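Local coordinates for protein nitrite reductase (Hyphomicrobium denitrificans, PDB 2DV6) that probably reduces nitrite to nitric oxide as a copper-containing enzyme of denitrification, taking its electrons from a c-type cytochrome, at residues 102-113 with 124-132; 29-39 with 48-59. All coordinates share one frame; numbering follows the deposited sequence.

Contact 1: 102-113 with 124-132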
loop_
_atom_site.group_PDB
_atom_site.type_symbol
_atom_site.label_atom_id
_atom_site.label_comp_id
_atom_site.label_asym_id
_atom_site.label_seq_id
_atom_site.Cartn_x
_atom_site.Cartn_y
_atom_site.Cartn_z
ATOM N N PHE A 102 21.261 30.994 7.897
ATOM C CA PHE A 102 21.801 32.333 7.647
ATOM C C PHE A 102 21.262 33.273 8.713
ATOM O O PHE A 102 20.231 32.996 9.300
ATOM C CB PHE A 102 21.430 32.821 6.238
ATOM C CG PHE A 102 19.945 33.010 6.033
ATOM C CD1 PHE A 102 19.153 31.957 5.608
ATOM C CD2 PHE A 102 19.353 34.251 6.254
ATOM C CE1 PHE A 102 17.789 32.113 5.423
ATOM C CE2 PHE A 102 17.990 34.425 6.080
ATOM C CZ PHE A 102 17.202 33.354 5.660
ATOM N N VAL A 103 21.970 34.364 8.985
ATOM C CA VAL A 103 21.471 35.376 9.912
ATOM C C VAL A 103 20.650 36.348 9.077
ATOM O O VAL A 103 21.138 36.863 8.057
ATOM C CB VAL A 103 22.606 36.118 10.676
ATOM C CG1 VAL A 103 21.992 37.189 11.605
ATOM C CG2 VAL A 103 23.429 35.133 11.519
ATOM N N ALA A 104 19.397 36.551 9.476
ATOM C CA ALA A 104 18.494 37.431 8.757
ATOM C C ALA A 104 18.794 38.880 9.166
ATOM O O ALA A 104 18.039 39.501 9.907
ATOM C CB ALA A 104 17.033 37.050 9.042
ATOM N N SER A 105 19.922 39.387 8.679
ATOM C CA SER A 105 20.417 40.716 9.056
ATOM C C SER A 105 19.715 41.908 8.371
ATOM O O SER A 105 19.822 43.026 8.880
ATOM C CB SER A 105 21.931 40.805 8.848
ATOM O OG SER A 105 22.254 40.521 7.501
ATOM N N LYS A 106 19.001 41.679 7.251
ATOM C CA LYS A 106 18.286 42.772 6.554
ATOM C C LYS A 106 16.787 42.528 6.446
ATOM O O LYS A 106 16.362 41.521 5.873
ATOM C CB LYS A 106 18.820 43.057 5.135
ATOM C CG LYS A 106 20.218 42.555 4.756
ATOM C CD LYS A 106 20.213 41.954 3.269
ATOM C CE LYS A 106 21.634 41.641 2.677
ATOM N NZ LYS A 106 22.400 40.553 3.390
ATOM N N VAL A 107 16.007 43.488 6.962
ATOM C CA VAL A 107 14.543 43.583 6.821
ATOM C C VAL A 107 14.189 43.638 5.338
ATOM O O VAL A 107 15.001 44.089 4.542
ATOM C CB VAL A 107 13.994 44.838 7.596
ATOM C CG1 VAL A 107 12.526 45.117 7.311
ATOM C CG2 VAL A 107 14.169 44.664 9.093
ATOM N N GLY A 108 13.007 43.139 4.968
ATOM C CA GLY A 108 12.551 43.101 3.576
ATOM C C GLY A 108 12.019 41.728 3.162
ATOM O O GLY A 108 11.897 40.827 3.997
ATOM N N GLU A 109 11.701 41.577 1.873
ATOM C CA GLU A 109 11.167 40.329 1.311
ATOM C C GLU A 109 12.165 39.761 0.333
ATOM O O GLU A 109 12.645 40.485 -0.530
ATOM C CB GLU A 109 9.832 40.562 0.600
ATOM C CG GLU A 109 8.735 41.101 1.533
ATOM C CD GLU A 109 7.300 40.907 0.978
ATOM O OE1 GLU A 109 6.399 41.715 1.385
ATOM O OE2 GLU A 109 7.085 39.955 0.149
ATOM N N PHE A 110 12.471 38.465 0.478
ATOM C CA PHE A 110 13.514 37.799 -0.287
ATOM C C PHE A 110 12.986 36.477 -0.847
ATOM O O PHE A 110 12.379 35.695 -0.112
ATOM C CB PHE A 110 14.724 37.537 0.630
ATOM C CG PHE A 110 15.226 38.772 1.319
ATOM C CD1 PHE A 110 14.666 39.187 2.527
ATOM C CD2 PHE A 110 16.236 39.544 0.743
ATOM C CE1 PHE A 110 15.119 40.354 3.163
ATOM C CE2 PHE A 110 16.693 40.720 1.373
ATOM C CZ PHE A 110 16.127 41.120 2.582
ATOM N N ASN A 111 13.238 36.210 -2.123
ATOM C CA ASN A 111 12.824 34.950 -2.720
ATOM C C ASN A 111 13.734 33.792 -2.281
ATOM O O ASN A 111 14.926 33.978 -2.106
ATOM C CB ASN A 111 12.830 35.044 -4.243
ATOM C CG ASN A 111 11.795 36.022 -4.775
ATOM O OD1 ASN A 111 12.076 36.775 -5.693
ATOM N ND2 ASN A 111 10.599 36.023 -4.195
ATOM N N TYR A 112 13.166 32.607 -2.098
ATOM C CA TYR A 112 13.988 31.401 -2.055
ATOM C C TYR A 112 13.550 30.587 -3.257
ATOM O O TYR A 112 12.400 30.658 -3.645
ATOM C CB TYR A 112 13.845 30.637 -0.731
ATOM C CG TYR A 112 12.470 30.038 -0.407
ATOM C CD1 TYR A 112 11.571 30.712 0.421
ATOM C CD2 TYR A 112 12.094 28.775 -0.903
ATOM C CE1 TYR A 112 10.307 30.151 0.762
ATOM C CE2 TYR A 112 10.820 28.206 -0.600
ATOM C CZ TYR A 112 9.950 28.892 0.259
ATOM O OH TYR A 112 8.728 28.330 0.566
ATOM N N TYR A 113 14.457 29.838 -3.881
ATOM C CA TYR A 113 14.075 29.147 -5.124
ATOM C C TYR A 113 15.040 27.989 -5.379
ATOM O O TYR A 113 16.119 27.916 -4.769
ATOM C CB TYR A 113 14.074 30.124 -6.318
ATOM C CG TYR A 113 15.458 30.702 -6.578
ATOM C CD1 TYR A 113 16.366 30.049 -7.426
ATOM C CD2 TYR A 113 15.869 31.875 -5.955
ATOM C CE1 TYR A 113 17.664 30.557 -7.632
ATOM C CE2 TYR A 113 17.159 32.400 -6.170
ATOM C CZ TYR A 113 18.036 31.730 -6.988
ATOM O OH TYR A 113 19.281 32.245 -7.187
ATOM N N MET A 124 9.137 26.155 -8.285
ATOM C CA MET A 124 9.898 26.073 -7.039
ATOM C C MET A 124 10.450 27.437 -6.569
ATOM O O MET A 124 11.621 27.761 -6.771
ATOM C CB MET A 124 10.995 24.999 -7.185
ATOM C CG MET A 124 10.440 23.582 -7.436
ATOM S SD MET A 124 11.678 22.340 -7.151
ATOM C CE MET A 124 11.548 22.282 -5.343
ATOM N N GLU A 125 9.596 28.217 -5.930
ATOM C CA GLU A 125 9.972 29.514 -5.439
ATOM C C GLU A 125 8.984 29.949 -4.380
ATOM O O GLU A 125 7.763 29.772 -4.565
ATOM C CB GLU A 125 9.904 30.523 -6.612
ATOM C CG GLU A 125 10.027 31.993 -6.171
ATOM C CD GLU A 125 10.268 32.964 -7.329
ATOM O OE1 GLU A 125 9.802 32.705 -8.445
ATOM O OE2 GLU A 125 10.939 33.988 -7.104
ATOM N N GLY A 126 9.483 30.564 -3.313
ATOM C CA GLY A 126 8.614 31.239 -2.339
ATOM C C GLY A 126 9.302 32.459 -1.704
ATOM O O GLY A 126 10.334 32.896 -2.178
ATOM N N ASN A 127 8.731 33.010 -0.647
ATOM C CA ASN A 127 9.338 34.165 0.041
ATOM C C ASN A 127 9.724 33.957 1.484
ATOM O O ASN A 127 9.070 33.215 2.233
ATOM C CB ASN A 127 8.403 35.371 0.006
ATOM C CG ASN A 127 8.014 35.746 -1.398
ATOM O OD1 ASN A 127 8.860 35.775 -2.290
ATOM N ND2 ASN A 127 6.732 36.024 -1.614
ATOM N N ILE A 128 10.793 34.633 1.869
ATOM C CA ILE A 128 11.142 34.817 3.264
ATOM C C ILE A 128 10.835 36.298 3.551
ATOM O O ILE A 128 11.277 37.149 2.806
ATOM C CB ILE A 128 12.661 34.553 3.491
ATOM C CG1 ILE A 128 13.014 33.136 3.052
ATOM C CG2 ILE A 128 13.050 34.827 4.980
ATOM C CD1 ILE A 128 14.390 32.677 3.443
ATOM N N GLN A 129 10.051 36.589 4.586
ATOM C CA GLN A 129 9.843 37.947 5.050
ATOM C C GLN A 129 10.666 38.160 6.319
ATOM O O GLN A 129 10.418 37.519 7.347
ATOM C CB GLN A 129 8.386 38.181 5.392
ATOM C CG GLN A 129 7.474 38.502 4.206
ATOM C CD GLN A 129 5.999 38.604 4.634
ATOM O OE1 GLN A 129 5.671 38.641 5.840
ATOM N NE2 GLN A 129 5.097 38.646 3.634
ATOM N N VAL A 130 11.654 39.042 6.235
ATOM C CA VAL A 130 12.380 39.452 7.428
ATOM C C VAL A 130 11.696 40.711 7.980
ATOM O O VAL A 130 11.708 41.758 7.322
ATOM C CB VAL A 130 13.839 39.732 7.137
ATOM C CG1 VAL A 130 14.544 40.119 8.423
ATOM C CG2 VAL A 130 14.511 38.514 6.489
ATOM N N LEU A 131 11.077 40.594 9.155
ATOM C CA LEU A 131 10.344 41.698 9.768
ATOM C C LEU A 131 11.206 42.385 10.808
ATOM O O LEU A 131 12.098 41.766 11.380
ATOM C CB LEU A 131 9.060 41.207 10.440
ATOM C CG LEU A 131 7.958 40.495 9.650
ATOM C CD1 LEU A 131 6.961 39.837 10.598
ATOM C CD2 LEU A 131 7.231 41.453 8.765
ATOM N N PRO A 132 10.952 43.690 11.060
ATOM C CA PRO A 132 11.672 44.325 12.161
ATOM C C PRO A 132 11.104 43.873 13.510
ATOM O O PRO A 132 10.007 43.300 13.585
ATOM C CB PRO A 132 11.396 45.829 11.933
ATOM C CG PRO A 132 10.043 45.851 11.299
ATOM C CD PRO A 132 10.034 44.639 10.378
#

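Contact 2: 29-39 with 48-59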
loop_
_atom_site.group_PDB
_atom_site.type_symbol
_atom_site.label_atom_id
_atom_site.label_comp_id
_atom_site.label_asym_id
_atom_site.label_seq_id
_atom_site.Cartn_x
_atom_site.Cartn_y
_atom_site.Cartn_z
ATOM N N PHE A 29 12.794 25.917 9.717
ATOM C CA PHE A 29 11.725 25.658 8.752
ATOM C C PHE A 29 12.089 24.407 8.013
ATOM O O PHE A 29 13.228 24.278 7.571
ATOM C CB PHE A 29 11.591 26.819 7.730
ATOM C CG PHE A 29 11.213 28.126 8.366
ATOM C CD1 PHE A 29 12.175 29.084 8.612
ATOM C CD2 PHE A 29 9.915 28.342 8.817
ATOM C CE1 PHE A 29 11.831 30.270 9.228
ATOM C CE2 PHE A 29 9.552 29.543 9.443
ATOM C CZ PHE A 29 10.501 30.500 9.650
ATOM N N THR A 30 11.133 23.480 7.888
ATOM C CA THR A 30 11.355 22.286 7.067
ATOM C C THR A 30 10.521 22.334 5.786
ATOM O O THR A 30 9.346 22.634 5.851
ATOM C CB THR A 30 11.096 20.979 7.886
ATOM O OG1 THR A 30 11.986 20.981 9.000
ATOM C CG2 THR A 30 11.331 19.721 7.030
ATOM N N LEU A 31 11.173 22.084 4.646
ATOM C CA LEU A 31 10.571 22.085 3.325
ATOM C C LEU A 31 10.826 20.721 2.707
ATOM O O LEU A 31 11.962 20.228 2.679
ATOM C CB LEU A 31 11.219 23.174 2.419
ATOM C CG LEU A 31 11.136 24.636 2.904
ATOM C CD1 LEU A 31 11.897 25.665 1.997
ATOM C CD2 LEU A 31 9.700 25.061 3.064
ATOM N N ARG A 32 9.776 20.100 2.208
ATOM C CA ARG A 32 9.946 18.919 1.399
ATOM C C ARG A 32 9.576 19.296 -0.027
ATOM O O ARG A 32 8.777 20.185 -0.234
ATOM C CB ARG A 32 9.099 17.745 1.912
ATOM C CG ARG A 32 7.588 17.936 1.852
ATOM C CD ARG A 32 6.832 16.691 2.416
ATOM N NE ARG A 32 5.450 17.041 2.762
ATOM C CZ ARG A 32 4.390 16.834 1.977
ATOM N NH1 ARG A 32 4.526 16.249 0.787
ATOM N NH2 ARG A 32 3.179 17.219 2.394
ATOM N N THR A 33 10.206 18.672 -1.004
ATOM C CA THR A 33 9.884 18.986 -2.394
ATOM C C THR A 33 8.756 18.035 -2.855
ATOM O O THR A 33 8.633 16.915 -2.356
ATOM C CB THR A 33 11.134 18.873 -3.306
ATOM O OG1 THR A 33 11.514 17.496 -3.428
ATOM C CG2 THR A 33 12.335 19.692 -2.751
ATOM N N GLY A 34 7.929 18.485 -3.781
ATOM C CA GLY A 34 6.904 17.624 -4.331
ATOM C C GLY A 34 6.102 18.255 -5.448
ATOM O O GLY A 34 6.424 19.335 -5.927
ATOM N N ILE A 35 5.092 17.531 -5.905
ATOM C CA ILE A 35 4.162 18.007 -6.901
ATOM C C ILE A 35 2.887 18.287 -6.149
ATOM O O ILE A 35 2.323 17.393 -5.500
ATOM C CB ILE A 35 3.853 16.958 -7.983
ATOM C CG1 ILE A 35 5.138 16.362 -8.607
ATOM C CG2 ILE A 35 2.921 17.548 -9.035
ATOM C CD1 ILE A 35 6.106 17.358 -9.269
ATOM N N ALA A 36 2.451 19.538 -6.180
ATOM C CA ALA A 36 1.214 19.883 -5.519
ATOM C C ALA A 36 0.619 21.057 -6.227
ATOM O O ALA A 36 1.338 21.839 -6.865
ATOM C CB ALA A 36 1.437 20.189 -4.056
ATOM N N GLU A 37 -0.704 21.162 -6.139
ATOM C CA GLU A 37 -1.485 22.127 -6.919
ATOM C C GLU A 37 -1.082 22.228 -8.378
ATOM O O GLU A 37 -1.164 23.316 -8.950
ATOM C CB GLU A 37 -1.391 23.517 -6.306
ATOM C CG GLU A 37 -1.872 23.655 -4.864
ATOM C CD GLU A 37 -1.558 25.058 -4.325
ATOM O OE1 GLU A 37 -1.392 25.998 -5.158
ATOM O OE2 GLU A 37 -1.464 25.222 -3.085
ATOM N N GLY A 38 -0.637 21.123 -8.983
ATOM C CA GLY A 38 -0.323 21.100 -10.442
ATOM C C GLY A 38 1.086 21.497 -10.876
ATOM O O GLY A 38 1.378 21.600 -12.086
ATOM N N ARG A 39 1.979 21.715 -9.909
ATOM C CA ARG A 39 3.344 22.215 -10.194
ATOM C C ARG A 39 4.338 21.482 -9.307
ATOM O O ARG A 39 3.962 20.867 -8.311
ATOM C CB ARG A 39 3.456 23.718 -9.856
ATOM C CG ARG A 39 2.595 24.657 -10.700
ATOM C CD ARG A 39 2.050 25.790 -9.835
ATOM N NE ARG A 39 3.103 26.731 -9.501
ATOM C CZ ARG A 39 3.216 27.395 -8.351
ATOM N NH1 ARG A 39 2.332 27.228 -7.361
ATOM N NH2 ARG A 39 4.246 28.227 -8.192
ATOM N N ASP A 48 4.197 26.921 11.590
ATOM C CA ASP A 48 3.151 27.725 10.964
ATOM C C ASP A 48 2.982 27.437 9.438
ATOM O O ASP A 48 2.077 27.976 8.802
ATOM C CB ASP A 48 3.360 29.252 11.287
ATOM C CG ASP A 48 4.833 29.782 10.968
ATOM O OD1 ASP A 48 5.654 29.083 10.310
ATOM O OD2 ASP A 48 5.173 30.928 11.392
ATOM N N ILE A 49 3.814 26.559 8.863
ATOM C CA ILE A 49 3.827 26.331 7.398
ATOM C C ILE A 49 3.344 24.936 6.966
ATOM O O ILE A 49 3.471 24.531 5.800
ATOM C CB ILE A 49 5.228 26.652 6.807
ATOM C CG1 ILE A 49 6.279 25.630 7.285
ATOM C CG2 ILE A 49 5.615 28.139 7.147
ATOM C CD1 ILE A 49 7.662 25.754 6.664
ATOM N N ASP A 50 2.773 24.202 7.909
ATOM C CA ASP A 50 2.456 22.797 7.676
ATOM C C ASP A 50 1.532 22.546 6.473
ATOM O O ASP A 50 0.400 23.044 6.444
ATOM C CB ASP A 50 1.858 22.190 8.943
ATOM C CG ASP A 50 1.846 20.667 8.907
ATOM O OD1 ASP A 50 0.924 20.099 9.532
ATOM O OD2 ASP A 50 2.742 20.049 8.265
ATOM N N HIS A 51 2.024 21.780 5.496
ATOM C CA HIS A 51 1.290 21.473 4.249
ATOM C C HIS A 51 1.018 22.660 3.326
ATOM O O HIS A 51 0.214 22.554 2.372
ATOM C CB HIS A 51 -0.030 20.696 4.508
ATOM C CG HIS A 51 0.196 19.292 4.961
ATOM N ND1 HIS A 51 0.430 18.257 4.079
ATOM C CD2 HIS A 51 0.297 18.761 6.206
ATOM C CE1 HIS A 51 0.651 17.143 4.759
ATOM N NE2 HIS A 51 0.566 17.421 6.049
ATOM N N LYS A 52 1.677 23.782 3.583
ATOM C CA LYS A 52 1.509 24.936 2.726
ATOM C C LYS A 52 2.475 24.866 1.528
ATOM O O LYS A 52 3.642 24.517 1.688
ATOM C CB LYS A 52 1.674 26.229 3.535
ATOM C CG LYS A 52 0.606 26.409 4.619
ATOM C CD LYS A 52 0.589 27.847 5.062
ATOM C CE LYS A 52 -0.474 28.074 6.106
ATOM N NZ LYS A 52 0.119 28.935 7.172
ATOM N N ILE A 53 1.956 25.148 0.332
ATOM C CA ILE A 53 2.746 25.138 -0.921
ATOM C C ILE A 53 3.588 26.412 -0.946
ATOM O O ILE A 53 3.065 27.494 -0.683
ATOM C CB ILE A 53 1.833 25.118 -2.187
ATOM C CG1 ILE A 53 0.930 23.867 -2.262
ATOM C CG2 ILE A 53 2.634 25.298 -3.494
ATOM C CD1 ILE A 53 1.389 22.625 -1.584
ATOM N N ASN A 54 4.888 26.276 -1.207
ATOM C CA ASN A 54 5.805 27.423 -1.288
ATOM C C ASN A 54 5.596 28.436 -0.152
ATOM O O ASN A 54 5.335 29.612 -0.420
ATOM C CB ASN A 54 5.662 28.115 -2.659
ATOM C CG ASN A 54 6.120 27.224 -3.818
ATOM O OD1 ASN A 54 5.541 27.266 -4.919
ATOM N ND2 ASN A 54 7.162 26.412 -3.579
ATOM N N PRO A 55 5.657 27.968 1.117
ATOM C CA PRO A 55 5.282 28.863 2.223
ATOM C C PRO A 55 6.198 30.086 2.398
ATOM O O PRO A 55 7.437 30.039 2.161
ATOM C CB PRO A 55 5.374 27.960 3.463
ATOM C CG PRO A 55 6.257 26.856 3.085
ATOM C CD PRO A 55 6.010 26.618 1.604
ATOM N N THR A 56 5.568 31.177 2.805
ATOM C CA THR A 56 6.295 32.348 3.248
ATOM C C THR A 56 6.887 32.020 4.608
ATOM O O THR A 56 6.182 31.572 5.525
ATOM C CB THR A 56 5.403 33.585 3.274
ATOM O OG1 THR A 56 4.871 33.777 1.952
ATOM C CG2 THR A 56 6.225 34.850 3.680
ATOM N N LEU A 57 8.202 32.183 4.715
ATOM C CA LEU A 57 8.901 31.893 5.964
ATOM C C LEU A 57 9.042 33.219 6.690
ATOM O O LEU A 57 9.799 34.093 6.249
ATOM C CB LEU A 57 10.265 31.283 5.643
ATOM C CG LEU A 57 10.289 30.071 4.690
ATOM C CD1 LEU A 57 11.686 29.510 4.542
ATOM C CD2 LEU A 57 9.321 29.003 5.187
ATOM N N VAL A 58 8.297 33.413 7.767
ATOM C CA VAL A 58 8.388 34.695 8.446
ATOM C C VAL A 58 9.309 34.718 9.646
ATOM O O VAL A 58 9.221 33.905 10.566
ATOM C CB VAL A 58 7.044 35.557 8.535
ATOM C CG1 VAL A 58 5.806 34.858 7.961
ATOM C CG2 VAL A 58 6.828 36.253 9.896
ATOM N N VAL A 59 10.184 35.703 9.594
ATOM C CA VAL A 59 11.375 35.755 10.391
ATOM C C VAL A 59 11.578 37.212 10.859
ATOM O O VAL A 59 10.969 38.138 10.317
ATOM C CB VAL A 59 12.518 35.189 9.517
ATOM C CG1 VAL A 59 13.818 35.920 9.681
ATOM C CG2 VAL A 59 12.607 33.656 9.718
#

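Contact 1: 102-113 with 124-132
F110, Y112, G126 and I128 belong to an antiparallel strand pair in the N-terminal cupredoxin domain. Strands 108-113 and 125-131 lie side by side in one sheet of the beta sandwich. The chain between them carries C114 and H119, ligands of the copper ion; M124, at the start of the second segment, and H77 complete that site. This is the usual cupredoxin layout, with Cys, His and Met ligands on the link between the last two strands.

Six backbone hydrogen bonds pair G108 with V130, F110 with I128 and Y112 with G126. The straightest runs from I128 N to F110 O at 2.8 Å, with 177° at the hydrogen.

One face of the pair is apolar and turns into the sandwich. I128 CD1 meets F102 CZ at 3.6 Å, the two side chains coming from opposite directions; F102 lies on the facing sheet. V130 CG2 touches F110 CE1 at 3.8 Å, while A104 CB faces the two methyls of V130. The other face is polar: E109 and Q129 run alongside each other, their CG atoms 3.9 Å apart. E125 OE2 forms a salt bridge with R120 of the short helix 119-122.

The Y112 ring lies over the backbone of G126 on the partner strand. Its CG sits between the backbone N and the carbonyl carbon (chi1 65°), which swings the ring there. A CB on G126 would probably run into Y112 CZ. Y112 OH is hydrogen-bonded to P55 O. G126 CA makes a CH-pi contact over the ring face, 3.9 Å from the Y112 centroid.

Contact 2: 29-39 with 48-59
F29 starts the packing of strand 29-36 against segment 48-59, and its side chain can be followed outward. CB lies 4.0 Å from L57 CD2. At CG the ring begins, with both L57 methyls near it. CD2 touches L57 CD2 at 3.7 Å and also has I49 CD1 close by, near the ring plane. On the other branch, CE1 meets V59 CG2 at 3.5 Å, again at the ring edge. CE2 faces D48 OD1, whose carboxylate is nearly coplanar with the ring. CZ ends beside V58 O. L57 CB stands over the centre of one ring face in a CH-pi contact, 4.0 Å from the F29 centroid. With an alanine at F29, L57 CB would probably lose the ring face it rests on and a gap would open toward I49 and V59.

The apolar row continues at L31. Its CD2 sits 3.9 Å from P55 CG, the two side chains sliding past each other in opposite directions. The chi1 of I49 (68°) turns its CD1 toward strand 29-36, where it meets F29, L31 and T30 O.

Beyond this core the contact reaches the type I' turn of 36-39. There A36 CB packs tightly on I53 CD1 at 3.5 Å. On another side, R32 brings the edge of its guanidinium to the H51 ring, with the two planes 72° apart.

Strand 29-36 and strand 57-59 run nearly antiparallel, at 165°, but their axes stay 9.8 Å apart. They belong to different sheets, and their side chains fill the space between them, as in the beta sandwich of a cupredoxin domain.

Overall arrangement
Both contacts lie in the N-terminal cupredoxin domain, and each mixes buried and exposed residues. Contact 1 is mainly a pairing within one sheet, held by backbone bonds. Contact 2 joins the two sheets and rests chiefly on apolar side chains, with polar groups toward its outer parts. They meet where strand 57-60 runs beside strand 125-131: L131 N lies 2.7 Å from V59 O, a probable hydrogen bond. L57 also packs on I128, so the two apolar layers are continuous. Contact 1 supplies a copper ligand directly. Contact 2 supplies none, although T33 touches H77 and M124. Other subunits touch contact 2, at I35 and T30 for example, and do not touch contact 1.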